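Local coordinates for cryptochrome DASH, chloroplastic/mitochondrial (Arabidopsis thaliana, PDB 2J4D), which repairs cyclobutane pyrimidine dimers in single-stranded DNA as a photolyase carrying FAD and a folate antenna, and may also act as a photoreceptor, at residues S289-A293 with F294-S298; L44-R47 with N48-V52; P451-A454 with Q455-P459. All blocks are in the same frame, centred on the assembly; numbering follows the deposited sequence.

Overall arrangement
Followed from the N terminus, the three contacts come in series, none enclosing or crossing another, each local to one continuous run of chain and closing no long loop. Contact 2 comes first, where strand 41-46 of the five-stranded parallel sheet runs into the loop before helix 56-63. Contact 1 ends the short helix 289-293 beside the FAD, before helix 299-312. These two touch: probable hydrogen bonds run from Leu50 N to Phe294 O and from Arg51 NH1 to Gly295 O, tying the alpha/beta part to the flavin-binding part. Contact 3, nearly all of helix 450-457 and the two residues after it, stands apart, about 41 Å from contact 2 between centres and across the chain's centre from it.

Contact 1. Residues S289-A293 with F294-S298; sequences SPWLA and FGCIS. With FAD (flavin-adenine dinucleotide), chain C.
Trp291 O shows how a helix is closed by its own next residues: Cys296 N donates to it at 2.7 Å, in the carbonyl plane, and Ile297 N adds a weak bond. Gly295, with positive phi, turns the chain, and its N reaches Leu292 O at 3.0 Å from above the carbonyl plane, off the lone pairs. The tight side is apolar. Ile297 CG1, placed between backbone N and carbonyl carbon (chi1 58°), comes back onto the helix, 3.7 Å from Trp291 CB and 3.9 Å from Leu292 CD2. Cys296 CB meets the indole in its plane, 3.7 Å from Trp291 CD1, with SG also beside that edge, while Phe97 makes an edge-to-face contact with the same ring. On the looser side a water, rather than side chains, joins the segments, donating to Leu292 O and Ile297 O. The other branch of Leu292 faces the cofactor, with CD1 3.3 Å from the ribose oxygen O2B of FAD, and Ser289 N donates to the phosphate oxygen O1P at 3.1 Å. The whole is a Schellman motif ending a short helix whose first residue grips the FAD of a photolyase-type flavin pocket.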
ATOM      1  N   SER A 289       5.638   2.436   2.042  1.00 15.39           N
ATOM      2  CA  SER A 289       4.424   1.643   1.878  1.00 16.19           C
ATOM      3  C   SER A 289       3.105   2.283   1.459  1.00 15.66           C
ATOM      4  O   SER A 289       2.416   1.743   0.593  1.00 16.23           O
ATOM      5  CB  SER A 289       4.201   0.771   3.117  1.00 17.85           C
ATOM      6  OG  SER A 289       3.939   1.556   4.264  1.00 19.45           O
ATOM      7  N   PRO A 290       2.725   3.433   2.046  1.00 14.43           N
ATOM      8  CA  PRO A 290       1.447   4.000   1.604  1.00 14.85           C
ATOM      9  C   PRO A 290       1.454   4.413   0.133  1.00 15.55           C
ATOM     10  O   PRO A 290       0.459   4.233  -0.569  1.00 14.09           O
ATOM     11  CB  PRO A 290       1.242   5.198   2.545  1.00 16.34           C
ATOM     12  CG  PRO A 290       2.047   4.824   3.776  1.00 20.43           C
ATOM     13  CD  PRO A 290       3.295   4.219   3.153  1.00 17.08           C
ATOM     14  N   TRP A 291       2.566   4.979  -0.331  1.00 14.35           N
ATOM     15  CA  TRP A 291       2.651   5.401  -1.731  1.00 15.20           C
ATOM     16  C   TRP A 291       2.725   4.203  -2.666  1.00 15.39           C
ATOM     17  O   TRP A 291       2.229   4.251  -3.797  1.00 15.55           O
ATOM     18  CB  TRP A 291       3.854   6.324  -1.930  1.00 15.85           C
ATOM     19  CG  TRP A 291       3.650   7.642  -1.253  1.00 17.72           C
ATOM     20  CD1 TRP A 291       2.856   8.677  -1.674  1.00 18.19           C
ATOM     21  CD2 TRP A 291       4.232   8.056  -0.023  1.00 18.91           C
ATOM     22  NE1 TRP A 291       2.917   9.719  -0.772  1.00 16.01           N
ATOM     23  CE2 TRP A 291       3.755   9.361   0.249  1.00 17.78           C
ATOM     24  CE3 TRP A 291       5.115   7.453   0.886  1.00 16.88           C
ATOM     25  CZ2 TRP A 291       4.136  10.074   1.393  1.00 18.61           C
ATOM     26  CZ3 TRP A 291       5.493   8.166   2.022  1.00 16.51           C
ATOM     27  CH2 TRP A 291       5.004   9.460   2.261  1.00 20.02           C
ATOM     28  N   LEU A 292       3.335   3.121  -2.200  1.00 14.44           N
ATOM     29  CA  LEU A 292       3.402   1.915  -3.018  1.00 15.61           C
ATOM     30  C   LEU A 292       2.012   1.294  -3.122  1.00 18.12           C
ATOM     31  O   LEU A 292       1.603   0.846  -4.197  1.00 15.04           O
ATOM     32  CB  LEU A 292       4.384   0.900  -2.412  1.00 15.91           C
ATOM     33  CG  LEU A 292       5.861   1.214  -2.691  1.00 15.51           C
ATOM     34  CD1 LEU A 292       6.760   0.387  -1.792  1.00 17.87           C
ATOM     35  CD2 LEU A 292       6.153   0.937  -4.174  1.00 19.44           C
ATOM     36  N   ALA A 293       1.275   1.282  -2.015  1.00 13.42           N
ATOM     37  CA  ALA A 293      -0.069   0.695  -1.999  1.00 16.19           C
ATOM     38  C   ALA A 293      -1.009   1.387  -2.983  1.00 15.45           C
ATOM     39  O   ALA A 293      -1.795   0.739  -3.677  1.00 15.96           O
ATOM     40  CB  ALA A 293      -0.649   0.751  -0.585  1.00 12.93           C
ATOM     41  N   PHE A 294      -0.929   2.707  -3.049  1.00 15.26           N
ATOM     42  CA  PHE A 294      -1.770   3.455  -3.971  1.00 17.41           C
ATOM     43  C   PHE A 294      -1.167   3.575  -5.365  1.00 16.79           C
ATOM     44  O   PHE A 294      -1.789   4.135  -6.275  1.00 15.36           O
ATOM     45  CB  PHE A 294      -2.052   4.842  -3.401  1.00 18.83           C
ATOM     46  CG  PHE A 294      -3.209   4.868  -2.452  1.00 18.63           C
ATOM     47  CD1 PHE A 294      -4.509   4.980  -2.935  1.00 19.07           C
ATOM     48  CD2 PHE A 294      -3.005   4.740  -1.082  1.00 16.97           C
ATOM     49  CE1 PHE A 294      -5.595   4.965  -2.067  1.00 19.36           C
ATOM     50  CE2 PHE A 294      -4.079   4.722  -0.200  1.00 19.58           C
ATOM     51  CZ  PHE A 294      -5.380   4.835  -0.691  1.00 18.51           C
ATOM     52  N   GLY A 295       0.044   3.051  -5.532  1.00 15.52           N
ATOM     53  CA  GLY A 295       0.704   3.134  -6.822  1.00 15.03           C
ATOM     54  C   GLY A 295       1.195   4.539  -7.150  1.00 16.91           C
ATOM     55  O   GLY A 295       1.355   4.872  -8.330  1.00 17.11           O
ATOM     56  N   CYS A 296       1.415   5.365  -6.121  1.00 15.58           N
ATOM     57  CA  CYS A 296       1.930   6.730  -6.298  1.00 17.76           C
ATOM     58  C   CYS A 296       3.391   6.662  -6.734  1.00 16.64           C
ATOM     59  O   CYS A 296       3.902   7.584  -7.370  1.00 14.80           O
ATOM     60  CB  CYS A 296       1.827   7.536  -5.003  1.00 19.02           C
ATOM     61  SG  CYS A 296       0.135   7.912  -4.528  1.00 20.90           S
ATOM     62  N   ILE A 297       4.063   5.584  -6.344  1.00 16.35           N
ATOM     63  CA  ILE A 297       5.448   5.330  -6.754  1.00 17.06           C
ATOM     64  C   ILE A 297       5.512   3.842  -7.079  1.00 19.13           C
ATOM     65  O   ILE A 297       4.654   3.062  -6.650  1.00 16.46           O
ATOM     66  CB  ILE A 297       6.507   5.655  -5.655  1.00 16.66           C
ATOM     67  CG1 ILE A 297       6.220   4.842  -4.389  1.00 20.05           C
ATOM     68  CG2 ILE A 297       6.554   7.167  -5.398  1.00 17.79           C
ATOM     69  CD1 ILE A 297       7.254   5.031  -3.287  1.00 19.28           C
ATOM     70  N   SER A 298       6.515   3.448  -7.850  1.00 18.08           N
ATOM     71  CA  SER A 298       6.634   2.056  -8.239  1.00 19.19           C
ATOM     72  C   SER A 298       8.002   1.495  -7.883  1.00 19.07           C
ATOM     73  O   SER A 298       8.983   2.228  -7.794  1.00 18.87           O
ATOM     74  CB  SER A 298       6.406   1.921  -9.741  1.00 21.97           C
ATOM     75  OG  SER A 298       7.489   2.490 -10.445  1.00 27.46           O
TER
HETATM   76  PA  FAD C1498      10.372  -0.973   4.882  1.00 21.50           P
HETATM   77  O1A FAD C1498      10.982   0.332   4.557  1.00 18.10           O
HETATM   78  O2A FAD C1498      11.000  -1.848   5.899  1.00 19.34           O
HETATM   79  O5B FAD C1498      10.211  -1.851   3.544  1.00 19.70           O
HETATM   80  C5B FAD C1498      10.229  -1.222   2.243  1.00 16.55           C
HETATM   81  C4B FAD C1498       9.033  -1.748   1.442  1.00 18.02           C
HETATM   82  O4B FAD C1498       9.143  -3.167   1.346  1.00 17.38           O
HETATM   83  C3B FAD C1498       7.669  -1.487   2.070  1.00 18.62           C
HETATM   84  O3B FAD C1498       7.201  -0.169   1.836  1.00 18.28           O
HETATM   85  C2B FAD C1498       6.850  -2.571   1.440  1.00 20.21           C
HETATM   86  O2B FAD C1498       6.279  -2.242   0.194  1.00 20.32           O
HETATM   87  C1B FAD C1498       7.832  -3.755   1.376  1.00 17.78           C
HETATM   88  N9A FAD C1498       7.765  -4.694   2.516  1.00 18.60           N
HETATM   89  C8A FAD C1498       8.563  -4.714   3.643  1.00 20.77           C
HETATM   90  N7A FAD C1498       8.246  -5.697   4.475  1.00 22.73           N
HETATM   91  C5A FAD C1498       7.199  -6.351   3.863  1.00 19.35           C
HETATM   92  C6A FAD C1498       6.424  -7.470   4.249  1.00 19.58           C
HETATM   93  N6A FAD C1498       6.607  -8.161   5.366  1.00 19.70           N
HETATM   94  N1A FAD C1498       5.417  -7.873   3.387  1.00 16.00           N
HETATM   95  C2A FAD C1498       5.192  -7.186   2.219  1.00 19.84           C
HETATM   96  N3A FAD C1498       5.895  -6.109   1.792  1.00 18.69           N
HETATM   97  C4A FAD C1498       6.876  -5.724   2.652  1.00 20.89           C
HETATM   98  N1  FAD C1498       2.487  -3.978   4.010  1.00 15.24           N
HETATM   99  C2  FAD C1498       1.719  -3.321   3.073  1.00 18.86           C
HETATM  100  O2  FAD C1498       2.232  -2.733   2.139  1.00 17.70           O
HETATM  101  N3  FAD C1498       0.323  -3.343   3.223  1.00 17.27           N
HETATM  102  C4  FAD C1498      -0.339  -3.990   4.264  1.00 19.67           C
HETATM  103  O4  FAD C1498      -1.581  -3.970   4.343  1.00 17.11           O
HETATM  104  C4X FAD C1498       0.457  -4.662   5.223  1.00 17.71           C
HETATM  105  N5  FAD C1498      -0.123  -5.337   6.308  1.00 21.02           N
HETATM  106  C5X FAD C1498       0.660  -6.092   7.184  1.00 19.35           C
HETATM  107  C6  FAD C1498       0.066  -6.864   8.191  1.00 19.23           C
HETATM  108  C7  FAD C1498       0.829  -7.638   9.095  1.00 16.32           C
HETATM  109  C7M FAD C1498       0.126  -8.450  10.157  1.00 18.46           C
HETATM  110  C8  FAD C1498       2.265  -7.624   8.967  1.00 19.40           C
HETATM  111  C8M FAD C1498       3.167  -8.424   9.893  1.00 16.65           C
HETATM  112  C9  FAD C1498       2.874  -6.854   7.957  1.00 16.87           C
HETATM  113  C9A FAD C1498       2.095  -6.076   7.048  1.00 18.68           C
HETATM  114  N10 FAD C1498       2.685  -5.284   6.018  1.00 18.73           N
HETATM  115  C10 FAD C1498       1.874  -4.632   5.063  1.00 17.85           C
HETATM  116  C1' FAD C1498       4.137  -5.447   5.686  1.00 18.25           C
HETATM  117  C2' FAD C1498       5.121  -4.482   6.378  1.00 17.63           C
HETATM  118  O2' FAD C1498       4.891  -4.484   7.776  1.00 21.08           O
HETATM  119  C3' FAD C1498       4.937  -3.069   5.827  1.00 20.13           C
HETATM  120  O3' FAD C1498       5.096  -3.058   4.395  1.00 21.00           O
HETATM  121  C4' FAD C1498       5.937  -2.033   6.370  1.00 18.54           C
HETATM  122  O4' FAD C1498       5.796  -1.900   7.785  1.00 16.72           O
HETATM  123  C5' FAD C1498       5.677  -0.693   5.694  1.00 19.82           C
HETATM  124  O5' FAD C1498       6.612   0.280   6.165  1.00 19.80           O
HETATM  125  P   FAD C1498       7.964   0.672   5.453  1.00 21.02           P
HETATM  126  O1P FAD C1498       7.570   1.181   4.129  1.00 18.41           O
HETATM  127  O2P FAD C1498       8.691   1.650   6.308  1.00 21.40           O
HETATM  128  O3P FAD C1498       8.894  -0.614   5.422  1.00 18.92           O
HETATM  129  O   HOH W   1       3.360   0.603  -6.915  1.00 25.26           O

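Contact 2. Residues L44-R47 with N48-V52; sequences LWFR and NDLRV
Arg47 N donates to Asp49 OD1 at 2.8 Å, an instance of a side chain reaching back to hold the backbone as a strand ends. The amide meets the syn side of the carboxylate, 27° out of its plane. Asp49 can do this because CG lies between its backbone N and carbonyl carbon (chi1 53°), folding the group back over the chain; a water links OD2 to Trp45 O. The side chain of Phe46 crosses that of Asp49 at about a right angle, ring and carboxylate planes 64° apart. Phe46 CB lies 3.8 Å from Asp49 OD1 and 4.0 Å from Leu50 CD2. CG still faces Asp49 OD1; next, Phe46 CD1 comes to 3.3 Å from Asp49 O, which meets the ring at its edge, in plane. Phe46 CE1 is shared by that oxygen and Arg51 O, the latter 3.7 Å away and also at the edge. At the tip, Phe46 CZ rests 3.8 Å from Leu44 CD2. Asp49 O also accepts Arg51 N at 2.8 Å, closing an inverse gamma turn centred on Leu50. The guanidinium of Arg47 lies with one face against Trp45 CH2 and makes a salt bridge with Glu153. An amide and a water would favour the ionised form of Asp49, and the positive charge of Arg47, near but not in contact, would probably add to this, while the weakly positive rim of Phe46 faces carbonyl oxygens.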
ATOM      1  N   LEU A  44      -8.207   5.791 -20.060  1.00 20.92           N
ATOM      2  CA  LEU A  44      -7.241   5.230 -19.120  1.00 21.18           C
ATOM      3  C   LEU A  44      -7.947   5.180 -17.766  1.00 20.40           C
ATOM      4  O   LEU A  44      -8.265   6.216 -17.174  1.00 20.27           O
ATOM      5  CB  LEU A  44      -5.986   6.106 -19.015  1.00 21.34           C
ATOM      6  CG  LEU A  44      -4.923   5.644 -18.004  1.00 18.71           C
ATOM      7  CD1 LEU A  44      -4.473   4.217 -18.306  1.00 18.42           C
ATOM      8  CD2 LEU A  44      -3.731   6.605 -18.065  1.00 20.30           C
ATOM      9  N   TRP A  45      -8.195   3.969 -17.289  1.00 18.37           N
ATOM     10  CA  TRP A  45      -8.889   3.763 -16.020  1.00 16.67           C
ATOM     11  C   TRP A  45      -7.905   3.521 -14.872  1.00 18.46           C
ATOM     12  O   TRP A  45      -7.229   2.489 -14.820  1.00 17.94           O
ATOM     13  CB  TRP A  45      -9.873   2.594 -16.184  1.00 15.22           C
ATOM     14  CG  TRP A  45     -10.515   2.086 -14.920  1.00 14.12           C
ATOM     15  CD1 TRP A  45     -10.886   2.812 -13.829  1.00 17.85           C
ATOM     16  CD2 TRP A  45     -10.872   0.729 -14.641  1.00 17.43           C
ATOM     17  NE1 TRP A  45     -11.451   1.987 -12.879  1.00 18.57           N
ATOM     18  CE2 TRP A  45     -11.456   0.704 -13.354  1.00 20.96           C
ATOM     19  CE3 TRP A  45     -10.760  -0.474 -15.359  1.00 17.78           C
ATOM     20  CZ2 TRP A  45     -11.926  -0.479 -12.764  1.00 20.93           C
ATOM     21  CZ3 TRP A  45     -11.228  -1.648 -14.775  1.00 18.88           C
ATOM     22  CH2 TRP A  45     -11.804  -1.641 -13.488  1.00 20.45           C
ATOM     23  N   PHE A  46      -7.838   4.498 -13.969  1.00 17.32           N
ATOM     24  CA  PHE A  46      -6.960   4.458 -12.802  1.00 19.20           C
ATOM     25  C   PHE A  46      -7.610   3.743 -11.620  1.00 19.09           C
ATOM     26  O   PHE A  46      -8.809   3.878 -11.379  1.00 16.58           O
ATOM     27  CB  PHE A  46      -6.615   5.885 -12.342  1.00 18.65           C
ATOM     28  CG  PHE A  46      -5.524   6.559 -13.146  1.00 19.03           C
ATOM     29  CD1 PHE A  46      -4.184   6.400 -12.795  1.00 17.07           C
ATOM     30  CD2 PHE A  46      -5.842   7.406 -14.205  1.00 18.84           C
ATOM     31  CE1 PHE A  46      -3.172   7.077 -13.478  1.00 18.91           C
ATOM     32  CE2 PHE A  46      -4.840   8.094 -14.902  1.00 18.66           C
ATOM     33  CZ  PHE A  46      -3.499   7.930 -14.537  1.00 19.38           C
ATOM     34  N   ARG A  47      -6.804   2.982 -10.889  1.00 19.96           N
ATOM     35  CA  ARG A  47      -7.272   2.307  -9.689  1.00 19.39           C
ATOM     36  C   ARG A  47      -6.220   2.548  -8.615  1.00 20.13           C
ATOM     37  O   ARG A  47      -6.230   3.606  -7.988  1.00 20.75           O
ATOM     38  CB  ARG A  47      -7.506   0.821  -9.950  1.00 21.90           C
ATOM     39  CG  ARG A  47      -8.885   0.573 -10.582  1.00 27.35           C
ATOM     40  CD  ARG A  47      -9.374  -0.863 -10.383  1.00 27.66           C
ATOM     41  NE  ARG A  47      -8.630  -1.788 -11.223  1.00 19.10           N
ATOM     42  CZ  ARG A  47      -8.908  -3.079 -11.351  1.00 19.56           C
ATOM     43  NH1 ARG A  47      -9.919  -3.620 -10.684  1.00 17.45           N
ATOM     44  NH2 ARG A  47      -8.187  -3.822 -12.184  1.00 19.86           N
ATOM     45  N   ASN A  48      -5.308   1.604  -8.400  1.00 17.56           N
ATOM     46  CA  ASN A  48      -4.263   1.831  -7.407  1.00 19.75           C
ATOM     47  C   ASN A  48      -2.914   1.981  -8.095  1.00 18.91           C
ATOM     48  O   ASN A  48      -1.938   1.316  -7.765  1.00 20.39           O
ATOM     49  CB  ASN A  48      -4.252   0.716  -6.357  1.00 18.99           C
ATOM     50  CG  ASN A  48      -5.270   0.969  -5.243  1.00 24.42           C
ATOM     51  OD1 ASN A  48      -5.092   1.871  -4.414  1.00 26.00           O
ATOM     52  ND2 ASN A  48      -6.349   0.202  -5.239  1.00 26.00           N
ATOM     53  N   ASP A  49      -2.894   2.892  -9.061  1.00 16.14           N
ATOM     54  CA  ASP A  49      -1.714   3.203  -9.853  1.00 18.80           C
ATOM     55  C   ASP A  49      -1.766   4.711 -10.092  1.00 17.80           C
ATOM     56  O   ASP A  49      -1.596   5.187 -11.218  1.00 17.86           O
ATOM     57  CB  ASP A  49      -1.764   2.428 -11.180  1.00 18.50           C
ATOM     58  CG  ASP A  49      -3.073   2.649 -11.956  1.00 22.01           C
ATOM     59  OD1 ASP A  49      -4.038   3.211 -11.400  1.00 19.39           O
ATOM     60  OD2 ASP A  49      -3.139   2.239 -13.133  1.00 21.67           O
ATOM     61  N   LEU A  50      -1.997   5.460  -9.012  1.00 17.66           N
ATOM     62  CA  LEU A  50      -2.144   6.915  -9.092  1.00 18.52           C
ATOM     63  C   LEU A  50      -0.839   7.683  -9.299  1.00 20.49           C
ATOM     64  O   LEU A  50      -0.387   8.427  -8.424  1.00 18.12           O
ATOM     65  CB  LEU A  50      -2.874   7.424  -7.839  1.00 17.91           C
ATOM     66  CG  LEU A  50      -4.141   6.618  -7.510  1.00 19.12           C
ATOM     67  CD1 LEU A  50      -4.827   7.206  -6.276  1.00 17.02           C
ATOM     68  CD2 LEU A  50      -5.081   6.617  -8.715  1.00 17.16           C
ATOM     69  N   ARG A  51      -0.243   7.506 -10.473  1.00 15.55           N
ATOM     70  CA  ARG A  51       1.016   8.174 -10.796  1.00 17.72           C
ATOM     71  C   ARG A  51       1.153   8.285 -12.303  1.00 19.48           C
ATOM     72  O   ARG A  51       0.431   7.618 -13.057  1.00 18.92           O
ATOM     73  CB  ARG A  51       2.213   7.361 -10.283  1.00 17.34           C
ATOM     74  CG  ARG A  51       2.348   5.997 -10.989  1.00 17.52           C
ATOM     75  CD  ARG A  51       3.597   5.217 -10.584  1.00 17.36           C
ATOM     76  NE  ARG A  51       3.745   4.015 -11.415  1.00 18.80           N
ATOM     77  CZ  ARG A  51       3.059   2.885 -11.243  1.00 21.89           C
ATOM     78  NH1 ARG A  51       2.177   2.776 -10.250  1.00 14.83           N
ATOM     79  NH2 ARG A  51       3.223   1.872 -12.087  1.00 17.93           N
ATOM     80  N   VAL A  52       2.095   9.125 -12.721  1.00 17.60           N
ATOM     81  CA  VAL A  52       2.407   9.326 -14.123  1.00 20.43           C
ATOM     82  C   VAL A  52       3.702   8.566 -14.410  1.00 20.75           C
ATOM     83  O   VAL A  52       3.809   7.863 -15.413  1.00 20.78           O
ATOM     84  CB  VAL A  52       2.608  10.826 -14.438  1.00 19.87           C
ATOM     85  CG1 VAL A  52       3.134  11.002 -15.851  1.00 26.19           C
ATOM     86  CG2 VAL A  52       1.295  11.560 -14.275  1.00 21.21           C
TER
HETATM   87  O   HOH W   2      -5.553   0.999 -13.560  1.00 16.86           O
HETATM   88  O   HOH W   3      -6.517   4.289  -5.522  1.00 31.43           O

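Contact 3. Residues P451-A454 with Q455-P459; sequences PKQA and QNYDP
Gln453 O takes Tyr457 N at 2.7 Å, in the last turn of the alpha-helix 450-457. The same i to i+4 pattern joins Asn456 N to Lys452 O, also at 2.7 Å, and Gln455 N to Pro451 O at 3.0 Å. Regular backbone spacing of this kind sets side chains four residues apart next to each other, and Gln453 and Tyr457 are the worked case. They lie side by side and point the same way, the amide and ring planes 43° apart. A bend at chi2 (-65°) carries the amide of Gln453 alongside the ring, so that CD sits at its edge, in plane, and OE1 lies 3.2 Å from Tyr457 CE2. That oxygen also accepts a hydrogen bond from Arg392 NH1, and Arg392 in turn makes a cation-pi contact with the Tyr457 ring, which makes the three a single cluster. Arg392 probably contributes to an ATP-binding site, as in relatives, and Gln453 would then be a second-shell residue. An alanine here removes the amide, and the guanidinium of Arg392, without that acceptor, would probably be freer to turn beside the less covered flank of Tyr457. Beyond the turn, Asp458 leaves helical geometry and spends its carboxylate on the next helix, OD1 accepting from Tyr463 N and OD2 from Val464 N. On the ring of Tyr457 itself, Asn456 CB stands 3.9 Å above the plane of one face, displaced toward the rim.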
ATOM      1  N   PRO A 451       7.427  -9.623  26.510  1.00 36.34           N
ATOM      2  CA  PRO A 451       8.533  -9.111  27.324  1.00 36.19           C
ATOM      3  C   PRO A 451       9.847  -9.036  26.555  1.00 35.68           C
ATOM      4  O   PRO A 451      10.556  -8.037  26.629  1.00 36.21           O
ATOM      5  CB  PRO A 451       8.597 -10.101  28.486  1.00 39.33           C
ATOM      6  CG  PRO A 451       8.131 -11.373  27.866  1.00 44.28           C
ATOM      7  CD  PRO A 451       6.945 -10.910  27.041  1.00 39.02           C
ATOM      8  N   LYS A 452      10.174 -10.095  25.821  1.00 35.71           N
ATOM      9  CA  LYS A 452      11.414 -10.111  25.053  1.00 36.03           C
ATOM     10  C   LYS A 452      11.396  -9.080  23.940  1.00 33.56           C
ATOM     11  O   LYS A 452      12.392  -8.406  23.690  1.00 34.22           O
ATOM     12  CB  LYS A 452      11.666 -11.497  24.458  1.00 39.61           C
ATOM     13  CG  LYS A 452      12.030 -12.548  25.487  1.00 47.22           C
ATOM     14  CD  LYS A 452      12.348 -13.876  24.828  1.00 53.25           C
ATOM     15  CE  LYS A 452      12.562 -14.959  25.875  1.00 56.33           C
ATOM     16  NZ  LYS A 452      12.627 -16.318  25.264  1.00 60.73           N
ATOM     17  N   GLN A 453      10.264  -8.964  23.257  1.00 33.89           N
ATOM     18  CA  GLN A 453      10.158  -7.996  22.179  1.00 31.59           C
ATOM     19  C   GLN A 453      10.355  -6.598  22.752  1.00 32.24           C
ATOM     20  O   GLN A 453      11.078  -5.775  22.182  1.00 29.70           O
ATOM     21  CB  GLN A 453       8.795  -8.113  21.493  1.00 29.63           C
ATOM     22  CG  GLN A 453       8.606  -9.438  20.755  1.00 30.48           C
ATOM     23  CD  GLN A 453       9.561  -9.592  19.581  1.00 35.25           C
ATOM     24  OE1 GLN A 453       9.568  -8.770  18.666  1.00 32.37           O
ATOM     25  NE2 GLN A 453      10.369 -10.648  19.601  1.00 38.22           N
ATOM     26  N   ALA A 454       9.729  -6.336  23.897  1.00 31.79           N
ATOM     27  CA  ALA A 454       9.858  -5.030  24.527  1.00 34.62           C
ATOM     28  C   ALA A 454      11.316  -4.753  24.868  1.00 34.01           C
ATOM     29  O   ALA A 454      11.822  -3.654  24.648  1.00 33.95           O
ATOM     30  CB  ALA A 454       9.003  -4.967  25.790  1.00 33.17           C
ATOM     31  N   GLN A 455      11.990  -5.765  25.398  1.00 36.57           N
ATOM     32  CA  GLN A 455      13.387  -5.623  25.785  1.00 39.62           C
ATOM     33  C   GLN A 455      14.300  -5.457  24.581  1.00 38.52           C
ATOM     34  O   GLN A 455      15.225  -4.644  24.604  1.00 37.84           O
ATOM     35  CB  GLN A 455      13.822  -6.839  26.609  1.00 42.76           C
ATOM     36  CG  GLN A 455      15.233  -6.755  27.160  1.00 50.24           C
ATOM     37  CD  GLN A 455      15.509  -5.446  27.886  1.00 51.98           C
ATOM     38  OE1 GLN A 455      14.616  -4.860  28.504  1.00 51.63           O
ATOM     39  NE2 GLN A 455      16.756  -4.990  27.825  1.00 51.57           N
ATOM     40  N   ASN A 456      14.035  -6.213  23.520  1.00 36.53           N
ATOM     41  CA  ASN A 456      14.873  -6.129  22.330  1.00 36.71           C
ATOM     42  C   ASN A 456      14.608  -4.935  21.435  1.00 35.24           C
ATOM     43  O   ASN A 456      15.540  -4.392  20.837  1.00 34.61           O
ATOM     44  CB  ASN A 456      14.744  -7.398  21.484  1.00 40.27           C
ATOM     45  CG  ASN A 456      15.176  -8.640  22.232  1.00 45.73           C
ATOM     46  OD1 ASN A 456      16.026  -8.575  23.120  1.00 49.35           O
ATOM     47  ND2 ASN A 456      14.604  -9.786  21.869  1.00 48.78           N
ATOM     48  N   TYR A 457      13.354  -4.504  21.348  1.00 31.23           N
ATOM     49  CA  TYR A 457      13.032  -3.404  20.454  1.00 30.95           C
ATOM     50  C   TYR A 457      12.604  -2.076  21.069  1.00 31.56           C
ATOM     51  O   TYR A 457      12.477  -1.082  20.355  1.00 30.58           O
ATOM     52  CB  TYR A 457      12.002  -3.894  19.440  1.00 31.86           C
ATOM     53  CG  TYR A 457      12.508  -5.106  18.694  1.00 32.34           C
ATOM     54  CD1 TYR A 457      13.577  -4.998  17.804  1.00 32.81           C
ATOM     55  CD2 TYR A 457      11.966  -6.368  18.922  1.00 32.17           C
ATOM     56  CE1 TYR A 457      14.094  -6.118  17.164  1.00 35.51           C
ATOM     57  CE2 TYR A 457      12.479  -7.499  18.287  1.00 35.42           C
ATOM     58  CZ  TYR A 457      13.543  -7.364  17.409  1.00 34.47           C
ATOM     59  OH  TYR A 457      14.059  -8.472  16.773  1.00 35.98           O
ATOM     60  N   ASP A 458      12.389  -2.050  22.382  1.00 31.99           N
ATOM     61  CA  ASP A 458      12.018  -0.811  23.075  1.00 31.65           C
ATOM     62  C   ASP A 458      12.545  -0.892  24.509  1.00 34.03           C
ATOM     63  O   ASP A 458      11.800  -0.702  25.473  1.00 32.49           O
ATOM     64  CB  ASP A 458      10.498  -0.627  23.079  1.00 30.18           C
ATOM     65  CG  ASP A 458      10.078   0.745  23.584  1.00 30.17           C
ATOM     66  OD1 ASP A 458      10.783   1.734  23.286  1.00 30.64           O
ATOM     67  OD2 ASP A 458       9.038   0.843  24.262  1.00 30.15           O
ATOM     68  N   PRO A 459      13.853  -1.162  24.660  1.00 35.29           N
ATOM     69  CA  PRO A 459      14.523  -1.288  25.960  1.00 36.39           C
ATOM     70  C   PRO A 459      14.308  -0.125  26.923  1.00 36.42           C
ATOM     71  O   PRO A 459      14.121  -0.340  28.120  1.00 38.93           O
ATOM     72  CB  PRO A 459      15.990  -1.470  25.574  1.00 35.17           C
ATOM     73  CG  PRO A 459      16.103  -0.694  24.306  1.00 34.22           C
ATOM     74  CD  PRO A 459      14.846  -1.116  23.572  1.00 35.05           C
TER